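PDB 7F3H: bifunctional cytochrome P450/NADPH--P450 reductase from Deinococcus aerius, which probably hydroxylates organic substrates at its heme iron, using electrons that a fused reductase domain draws from NADPH. Local coordinates for residues 100-105 against 243-248. Residues are numbered along the deposited sequence; the frame is centred on the assembly and turned at random.
Sequences WGKAHR and ATDPET. With HEM (protoporphyrin IX containing Fe), chain E.
Arg105 and Asp245 form a bidentate, side-on salt bridge on the surface of the cytochrome P450 fold. It joins helix 98-107, whose sequence WGKAHR fits the C-helix of this family, to the loop between helices 236-242 and 254-285. Arg105 NE donates to Asp245 OD1 at 2.7 Å, and Arg105 NH2 donates to Asp245 OD2 at 2.6 Å. Both bonds are nearly straight. They lie in the guanidinium plane and reach the syn sides of the two oxygens. The carboxylate is turned 27° from that plane.

Glu247 extends the salt-bridge network by stacking. Its carboxylate lies over one guanidinium face, with Glu247 OE1 3.4 Å from Arg105 NH1. This oxygen sits 3.3 Å above the guanidinium plane, so charge, not a hydrogen bond, holds the pair. The opposite face rests on Gly101 O, one turn back in the helix. The bend of Arg105 at chi3 (-64°) turns NE toward the loop.

The methylene Lys102 CG makes a van der Waals contact with Asp245 OD2 (3.8 Å). Its NZ forms a salt bridge with Glu250 and a hydrogen bond with Arg251 O.

On the heme side of the helix, Trp100 NE1 donates to the propionate oxygen O1A of HEM at 3.1 Å. Arg403, Tyr79 and Lys73 also hydrogen-bond to the heme.

Within the loop, Thr248 OG1 lies 3.1 Å from Asp245 OD2, hydrogen-bonded on its anti side, across the carboxylate plane from Arg105 NH2.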
ATOM      1  N   TRP A 100       9.426  10.017 -15.675  1.00 28.29           N
ATOM      2  CA  TRP A 100       9.570   9.676 -14.265  1.00 32.27           C
ATOM      3  C   TRP A 100      10.167  10.847 -13.496  1.00 35.82           C
ATOM      4  O   TRP A 100       9.558  11.356 -12.548  1.00 28.24           O
ATOM      5  CB  TRP A 100      10.411   8.417 -14.045  1.00 27.05           C
ATOM      6  CG  TRP A 100      10.480   8.167 -12.545  1.00 34.96           C
ATOM      7  CD1 TRP A 100       9.560   7.490 -11.786  1.00 32.77           C
ATOM      8  CD2 TRP A 100      11.469   8.661 -11.613  1.00 32.19           C
ATOM      9  NE1 TRP A 100       9.928   7.506 -10.465  1.00 30.07           N
ATOM     10  CE2 TRP A 100      11.095   8.212 -10.327  1.00 32.12           C
ATOM     11  CE3 TRP A 100      12.633   9.422 -11.747  1.00 31.51           C
ATOM     12  CZ2 TRP A 100      11.849   8.498  -9.172  1.00 31.71           C
ATOM     13  CZ3 TRP A 100      13.387   9.704 -10.596  1.00 36.27           C
ATOM     14  CH2 TRP A 100      12.989   9.239  -9.327  1.00 33.19           C
ATOM     15  N   GLY A 101      11.373  11.279 -13.902  1.00 37.19           N
ATOM     16  CA  GLY A 101      12.004  12.422 -13.269  1.00 28.44           C
ATOM     17  C   GLY A 101      11.099  13.631 -13.235  1.00 32.70           C
ATOM     18  O   GLY A 101      10.975  14.296 -12.197  1.00 34.17           O
ATOM     19  N   LYS A 102      10.419  13.912 -14.356  1.00 34.61           N
ATOM     20  CA  LYS A 102       9.558  15.094 -14.421  1.00 39.44           C
ATOM     21  C   LYS A 102       8.450  15.013 -13.373  1.00 38.20           C
ATOM     22  O   LYS A 102       8.300  15.910 -12.523  1.00 33.41           O
ATOM     23  CB  LYS A 102       8.962  15.238 -15.824  1.00 41.40           C
ATOM     24  CG  LYS A 102       9.900  15.811 -16.871  1.00 41.20           C
ATOM     25  CD  LYS A 102       9.325  15.679 -18.294  1.00 47.79           C
ATOM     26  CE  LYS A 102       8.015  16.454 -18.491  1.00 54.44           C
ATOM     27  NZ  LYS A 102       7.580  16.607 -19.938  1.00 53.15           N
ATOM     28  N   ALA A 103       7.648  13.941 -13.435  1.00 42.79           N
ATOM     29  CA  ALA A 103       6.563  13.754 -12.472  1.00 38.84           C
ATOM     30  C   ALA A 103       7.086  13.760 -11.047  1.00 31.76           C
ATOM     31  O   ALA A 103       6.515  14.416 -10.181  1.00 34.09           O
ATOM     32  CB  ALA A 103       5.820  12.451 -12.761  1.00 34.03           C
ATOM     33  N   HIS A 104       8.183  13.054 -10.794  1.00 31.20           N
ATOM     34  CA  HIS A 104       8.742  12.981  -9.451  1.00 34.88           C
ATOM     35  C   HIS A 104       9.007  14.383  -8.910  1.00 34.39           C
ATOM     36  O   HIS A 104       8.510  14.763  -7.836  1.00 30.17           O
ATOM     37  CB  HIS A 104      10.026  12.130  -9.491  1.00 32.27           C
ATOM     38  CG  HIS A 104      10.751  12.054  -8.180  1.00 35.91           C
ATOM     39  ND1 HIS A 104      10.203  11.467  -7.057  1.00 34.25           N
ATOM     40  CD2 HIS A 104      11.973  12.509  -7.810  1.00 32.37           C
ATOM     41  CE1 HIS A 104      11.062  11.555  -6.056  1.00 35.15           C
ATOM     42  NE2 HIS A 104      12.141  12.186  -6.486  1.00 33.89           N
ATOM     43  N   ARG A 105       9.779  15.181  -9.658  1.00 34.95           N
ATOM     44  CA  ARG A 105      10.134  16.507  -9.164  1.00 32.82           C
ATOM     45  C   ARG A 105       8.914  17.418  -9.074  1.00 32.86           C
ATOM     46  O   ARG A 105       8.840  18.251  -8.173  1.00 34.21           O
ATOM     47  CB  ARG A 105      11.219  17.105 -10.038  1.00 38.76           C
ATOM     48  CG  ARG A 105      12.544  16.339  -9.932  1.00 35.94           C
ATOM     49  CD  ARG A 105      13.591  17.023 -10.771  1.00 36.80           C
ATOM     50  NE  ARG A 105      13.293  17.014 -12.210  1.00 38.97           N
ATOM     51  CZ  ARG A 105      13.713  16.069 -13.049  1.00 39.53           C
ATOM     52  NH1 ARG A 105      14.435  15.047 -12.589  1.00 29.38           N
ATOM     53  NH2 ARG A 105      13.421  16.147 -14.350  1.00 38.38           N
ATOM     54  N   ALA A 243       2.060  23.354 -12.906  1.00 48.74           N
ATOM     55  CA  ALA A 243       3.448  23.186 -12.494  1.00 42.83           C
ATOM     56  C   ALA A 243       4.381  22.790 -13.635  1.00 47.05           C
ATOM     57  O   ALA A 243       4.033  21.993 -14.509  1.00 52.23           O
ATOM     58  CB  ALA A 243       3.517  22.133 -11.392  1.00 46.13           C
ATOM     59  N   THR A 244       5.568  23.385 -13.637  1.00 38.81           N
ATOM     60  CA  THR A 244       6.634  22.962 -14.528  1.00 46.77           C
ATOM     61  C   THR A 244       7.764  22.333 -13.718  1.00 43.77           C
ATOM     62  O   THR A 244       8.019  22.704 -12.565  1.00 46.46           O
ATOM     63  CB  THR A 244       7.165  24.128 -15.377  1.00 46.34           C
ATOM     64  OG1 THR A 244       7.434  25.240 -14.529  1.00 51.28           O
ATOM     65  CG2 THR A 244       6.162  24.563 -16.420  1.00 51.76           C
ATOM     66  N   ASP A 245       8.443  21.387 -14.339  1.00 42.02           N
ATOM     67  CA  ASP A 245       9.620  20.746 -13.775  1.00 47.38           C
ATOM     68  C   ASP A 245      10.755  21.754 -13.626  1.00 46.62           C
ATOM     69  O   ASP A 245      11.245  22.292 -14.631  1.00 44.67           O
ATOM     70  CB  ASP A 245      10.049  19.570 -14.654  1.00 41.95           C
ATOM     71  CG  ASP A 245      11.316  18.904 -14.167  1.00 42.21           C
ATOM     72  OD1 ASP A 245      11.628  18.995 -12.968  1.00 43.43           O
ATOM     73  OD2 ASP A 245      12.024  18.298 -14.992  1.00 44.39           O
ATOM     74  N   PRO A 246      11.202  22.053 -12.391  1.00 54.47           N
ATOM     75  CA  PRO A 246      12.238  23.090 -12.213  1.00 47.88           C
ATOM     76  C   PRO A 246      13.554  22.772 -12.914  1.00 50.55           C
ATOM     77  O   PRO A 246      14.444  23.626 -12.996  1.00 58.13           O
ATOM     78  CB  PRO A 246      12.428  23.142 -10.689  1.00 41.20           C
ATOM     79  CG  PRO A 246      11.848  21.893 -10.164  1.00 42.44           C
ATOM     80  CD  PRO A 246      10.764  21.470 -11.109  1.00 46.66           C
ATOM     81  N   GLU A 247      13.663  21.591 -13.514  1.00 47.29           N
ATOM     82  CA  GLU A 247      14.883  21.178 -14.188  1.00 47.80           C
ATOM     83  C   GLU A 247      14.814  21.376 -15.699  1.00 55.97           C
ATOM     84  O   GLU A 247      15.733  21.955 -16.286  1.00 63.86           O
ATOM     85  CB  GLU A 247      15.187  19.710 -13.859  1.00 48.02           C
ATOM     86  CG  GLU A 247      16.643  19.333 -13.961  1.00 46.50           C
ATOM     87  CD  GLU A 247      16.857  17.836 -13.818  1.00 57.60           C
ATOM     88  OE1 GLU A 247      16.930  17.336 -12.667  1.00 54.24           O
ATOM     89  OE2 GLU A 247      16.949  17.157 -14.865  1.00 58.17           O
ATOM     90  N   THR A 248      13.752  20.895 -16.352  1.00 52.13           N
ATOM     91  CA  THR A 248      13.629  20.982 -17.799  1.00 42.31           C
ATOM     92  C   THR A 248      12.709  22.103 -18.227  1.00 48.25           C
ATOM     93  O   THR A 248      12.629  22.396 -19.425  1.00 58.08           O
ATOM     94  CB  THR A 248      13.122  19.658 -18.407  1.00 49.27           C
ATOM     95  OG1 THR A 248      11.819  19.348 -17.904  1.00 52.98           O
ATOM     96  CG2 THR A 248      14.057  18.505 -18.071  1.00 47.59           C
TER
HETATM   97  CHA HEM E 601       5.427   3.457  -4.260  1.00 23.29           C
HETATM   98  CHB HEM E 601       1.540   6.373  -4.334  1.00 25.55           C
HETATM   99  CHC HEM E 601       0.022   4.420  -0.134  1.00 27.38           C
HETATM  100  CHD HEM E 601       3.747   1.317  -0.224  1.00 21.49           C
HETATM  101  C1A HEM E 601       4.515   4.412  -4.635  1.00 25.76           C
HETATM  102  C2A HEM E 601       4.565   5.183  -5.859  1.00 29.25           C
HETATM  103  C3A HEM E 601       3.517   6.022  -5.881  1.00 25.52           C
HETATM  104  C4A HEM E 601       2.719   5.749  -4.696  1.00 24.07           C
HETATM  105  CMA HEM E 601       3.181   7.043  -6.998  1.00 19.69           C
HETATM  106  CAA HEM E 601       5.715   5.103  -6.875  1.00 26.97           C
HETATM  107  CBA HEM E 601       6.730   6.190  -6.500  1.00 26.10           C
HETATM  108  CGA HEM E 601       7.891   6.267  -7.492  1.00 31.28           C
HETATM  109  O1A HEM E 601       8.213   7.422  -7.886  1.00 29.44           O
HETATM  110  O2A HEM E 601       8.443   5.242  -7.994  1.00 26.62           O
HETATM  111  C1B HEM E 601       0.804   6.140  -3.190  1.00 24.15           C
HETATM  112  C2B HEM E 601      -0.402   6.847  -2.776  1.00 23.56           C
HETATM  113  C3B HEM E 601      -0.780   6.332  -1.592  1.00 23.47           C
HETATM  114  C4B HEM E 601       0.124   5.245  -1.264  1.00 28.11           C
HETATM  115  CMB HEM E 601      -1.025   8.026  -3.550  1.00 18.29           C
HETATM  116  CAB HEM E 601      -2.013   6.624  -0.709  1.00 25.68           C
HETATM  117  CBB HEM E 601      -3.026   7.423  -1.053  1.00 35.04           C
HETATM  118  C1C HEM E 601       0.886   3.394   0.213  1.00 26.63           C
HETATM  119  C2C HEM E 601       0.839   2.567   1.426  1.00 28.38           C
HETATM  120  C3C HEM E 601       1.881   1.720   1.336  1.00 24.07           C
HETATM  121  C4C HEM E 601       2.617   1.998   0.140  1.00 21.28           C
HETATM  122  CMC HEM E 601      -0.245   2.653   2.542  1.00 25.84           C
HETATM  123  CAC HEM E 601       2.385   0.628   2.268  1.00 27.07           C
HETATM  124  CBC HEM E 601       1.797   0.363   3.425  1.00 35.57           C
HETATM  125  C1D HEM E 601       4.525   1.618  -1.325  1.00 23.81           C
HETATM  126  C2D HEM E 601       5.721   0.897  -1.751  1.00 24.60           C
HETATM  127  C3D HEM E 601       6.163   1.504  -2.852  1.00 22.22           C
HETATM  128  C4D HEM E 601       5.282   2.605  -3.185  1.00 24.65           C
HETATM  129  CMD HEM E 601       6.378  -0.328  -1.062  1.00 17.46           C
HETATM  130  CAD HEM E 601       7.392   1.070  -3.630  1.00 21.13           C
HETATM  131  CBD HEM E 601       6.856   0.043  -4.590  1.00 21.33           C
HETATM  132  CGD HEM E 601       7.957  -0.610  -5.355  1.00 27.53           C
HETATM  133  O1D HEM E 601       7.597  -1.188  -6.409  1.00 28.68           O
HETATM  134  O2D HEM E 601       9.157  -0.556  -4.927  1.00 30.36           O
HETATM  135  NA  HEM E 601       3.361   4.766  -3.971  1.00 23.77           N
HETATM  136  NB  HEM E 601       1.101   5.186  -2.247  1.00 23.11           N
HETATM  137  NC  HEM E 601       1.978   3.000  -0.550  1.00 21.14           N
HETATM  138  ND  HEM E 601       4.293   2.650  -2.221  1.00 20.20           N
HETATM  139 FE   HEM E 601       2.789   3.946  -2.183  1.00 28.73          FE